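Local coordinates for protein DNA-dependent metalloprotease SPRTN (Homo sapiens, PDB 6MDW) that cleaves proteins covalently cross-linked to DNA, acting as a zinc-dependent endopeptidase that DNA switches on, and so protects genome integrity during replication, at residues 78-81 against 82-86. Residues are numbered along the deposited sequence; the frame is centred on the assembly and turned at random.
Sequences KLRP and RKDLV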
ATOM      1  N   LYS A  78      10.921  -8.943   0.996  1.00 10.81           N
ATOM      2  CA  LYS A  78      11.508 -10.216   0.497  1.00 14.76           C
ATOM      3  C   LYS A  78      11.946 -11.151   1.634  1.00 11.35           C
ATOM      4  O   LYS A  78      11.854 -12.389   1.495  1.00 15.02           O
ATOM      5  CB  LYS A  78      12.703  -9.898  -0.413  1.00 18.67           C
ATOM      6  CG  LYS A  78      13.344 -11.088  -1.116  1.00 32.87           C
ATOM      7  CD  LYS A  78      14.616 -10.720  -1.882  1.00 47.40           C
ATOM      8  CE  LYS A  78      14.714 -11.350  -3.258  1.00 54.08           C
ATOM      9  NZ  LYS A  78      14.420 -12.804  -3.243  1.00 49.81           N
ATOM     10  N   LEU A  79      12.434 -10.597   2.750  1.00 10.40           N
ATOM     11  CA  LEU A  79      12.959 -11.431   3.832  1.00 12.30           C
ATOM     12  C   LEU A  79      11.977 -11.538   5.004  1.00  9.66           C
ATOM     13  O   LEU A  79      12.304 -12.065   6.053  1.00 11.03           O
ATOM     14  CB  LEU A  79      14.336 -10.908   4.272  1.00 13.76           C
ATOM     15  CG  LEU A  79      15.465 -11.035   3.242  1.00 18.72           C
ATOM     16  CD1 LEU A  79      16.725 -10.345   3.729  1.00 21.74           C
ATOM     17  CD2 LEU A  79      15.768 -12.482   2.907  1.00 23.27           C
ATOM     18  N   ARG A  80      10.763 -11.037   4.825  1.00  8.08           N
ATOM     19  CA  ARG A  80       9.786 -11.098   5.884  0.50  9.28           C
ATOM     20  C   ARG A  80       8.902 -12.325   5.706  1.00  8.50           C
ATOM     21  O   ARG A  80       8.815 -12.862   4.606  1.00 10.64           O
ATOM     22  CB  ARG A  80       8.963  -9.810   5.941  0.50 12.19           C
ATOM     23  CG  ARG A  80       9.640  -8.731   6.774  0.50 11.79           C
ATOM     24  CD  ARG A  80       8.875  -7.436   6.852  0.50 13.39           C
ATOM     25  NE  ARG A  80       9.420  -6.606   7.921  0.50 15.29           N
ATOM     26  CZ  ARG A  80       9.118  -6.749   9.208  0.50 17.09           C
ATOM     27  NH1 ARG A  80       9.741  -6.017  10.114  0.50 26.95           N
ATOM     28  NH2 ARG A  80       8.198  -7.620   9.591  0.50 16.62           N
ATOM     29  N   PRO A  81       8.256 -12.760   6.818  1.00 11.64           N
ATOM     30  CA  PRO A  81       7.292 -13.862   6.761  1.00 12.34           C
ATOM     31  C   PRO A  81       6.210 -13.628   5.691  1.00 13.34           C
ATOM     32  O   PRO A  81       5.899 -12.497   5.381  1.00 12.42           O
ATOM     33  CB  PRO A  81       6.674 -13.884   8.163  1.00 14.67           C
ATOM     34  CG  PRO A  81       7.516 -13.034   9.056  1.00 19.34           C
ATOM     35  CD  PRO A  81       8.427 -12.222   8.165  1.00 13.87           C
ATOM     36  N   ARG A  82       5.677 -14.707   5.109  1.00 11.28           N
ATOM     37  CA  ARG A  82       4.568 -14.751   4.142  0.50 11.43           C
ATOM     38  C   ARG A  82       3.443 -13.803   4.579  1.00 10.40           C
ATOM     39  O   ARG A  82       2.824 -13.117   3.796  1.00 10.60           O
ATOM     40  CB  ARG A  82       4.020 -16.190   4.054  0.50 13.07           C
ATOM     41  CG  ARG A  82       2.767 -16.342   3.197  0.50 13.54           C
ATOM     42  CD  ARG A  82       2.431 -17.795   2.863  0.50 17.03           C
ATOM     43  NE  ARG A  82       1.306 -17.972   1.957  0.50 21.48           N
ATOM     44  CZ  ARG A  82       1.376 -17.894   0.629  0.50 10.98           C
ATOM     45  NH1 ARG A  82       2.472 -17.433   0.054  0.50 35.35           N
ATOM     46  NH2 ARG A  82       0.351 -18.262  -0.110  0.50 29.83           N
ATOM     47  N   LYS A  83       3.115 -13.881   5.870  1.00  8.95           N
ATOM     48  CA  LYS A  83       2.003 -13.107   6.415  1.00  8.37           C
ATOM     49  C   LYS A  83       2.169 -11.621   6.102  1.00  7.82           C
ATOM     50  O   LYS A  83       1.164 -10.943   5.874  1.00  9.35           O
ATOM     51  CB  LYS A  83       1.815 -13.306   7.910  1.00 10.81           C
ATOM     52  CG  LYS A  83       2.973 -12.968   8.807  1.00 14.93           C
ATOM     53  CD  LYS A  83       2.568 -13.117  10.274  1.00 21.43           C
ATOM     54  CE  LYS A  83       3.543 -12.450  11.223  1.00 36.33           C
ATOM     55  NZ  LYS A  83       3.201 -12.747  12.635  1.00 32.11           N
ATOM     56  N   ASP A  84       3.394 -11.105   6.126  1.00  8.09           N
ATOM     57  CA  ASP A  84       3.587  -9.680   5.929  1.00  7.12           C
ATOM     58  C   ASP A  84       3.357  -9.311   4.460  1.00  8.35           C
ATOM     59  O   ASP A  84       2.782  -8.260   4.181  1.00  8.90           O
ATOM     60  CB  ASP A  84       4.972  -9.268   6.419  1.00  8.70           C
ATOM     61  CG  ASP A  84       5.140  -9.366   7.931  1.00 11.62           C
ATOM     62  OD1 ASP A  84       4.134  -9.354   8.672  1.00 14.20           O
ATOM     63  OD2 ASP A  84       6.293  -9.489   8.389  1.00 13.39           O
ATOM     64  N   LEU A  85       3.786 -10.141   3.495  1.00  8.02           N
ATOM     65  CA  LEU A  85       3.477  -9.914   2.078  1.00  9.14           C
ATOM     66  C   LEU A  85       1.948  -9.902   1.917  1.00  7.11           C
ATOM     67  O   LEU A  85       1.380  -9.014   1.321  1.00  9.70           O
ATOM     68  CB  LEU A  85       4.116 -10.979   1.180  1.00 12.01           C
ATOM     69  CG  LEU A  85       3.614 -10.992  -0.261  1.00 12.81           C
ATOM     70  CD1 LEU A  85       3.895  -9.665  -0.920  1.00 15.71           C
ATOM     71  CD2 LEU A  85       4.268 -12.121  -1.049  1.00 16.83           C
ATOM     72  N   VAL A  86       1.319 -10.958   2.437  1.00  7.76           N
ATOM     73  CA  VAL A  86      -0.081 -11.168   2.183  1.00  7.48           C
ATOM     74  C   VAL A  86      -0.907 -10.037   2.820  1.00  7.51           C
ATOM     75  O   VAL A  86      -1.820  -9.488   2.175  1.00  7.87           O
ATOM     76  CB  VAL A  86      -0.533 -12.548   2.659  1.00  8.37           C
ATOM     77  CG1 VAL A  86      -2.062 -12.629   2.657  1.00  8.59           C
ATOM     78  CG2 VAL A  86       0.068 -13.640   1.781  1.00 12.54           C
TER
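Arg80 and Asp84 both place CG beside their own backbone N and anti to the carbonyl carbon (chi1 -86° and -68°), which directs the guanidinium and the carboxylate toward each other round the turn that starts helix 82-100. The Arg80 chain then runs extended from CG to NE, and in the conformer described its NH2 donates to Asp84 OD2 at 2.9 Å in a moderately bent salt bridge. OD2 lies within the guanidinium plane, at its edge, yet it is approached from above the carboxylate plane, the two planes being 50° apart. Pro81 holds the N-cap position: its backbone O accepts from Asp84 N at 3.0 Å, while ring atom CD packs 3.5 Å from Asp84 OD2. Its CB meets Lys83 CG at 3.9 Å, and the lysine chain runs on extended to an ammonium paired with Glu17. With an alanine here in place of Asp84, the Arg80 guanidinium would probably lose a mate that fixes its rotation, and Pro81 CD its contact with OD2. In this conformer the same NH2 also bridges to Asp137, so two carboxylates grip one nitrogen. A carboxylate in the first turn should interact favourably with the helix dipole, here at the start of the helix that carries the zinc ligands His91 and His95.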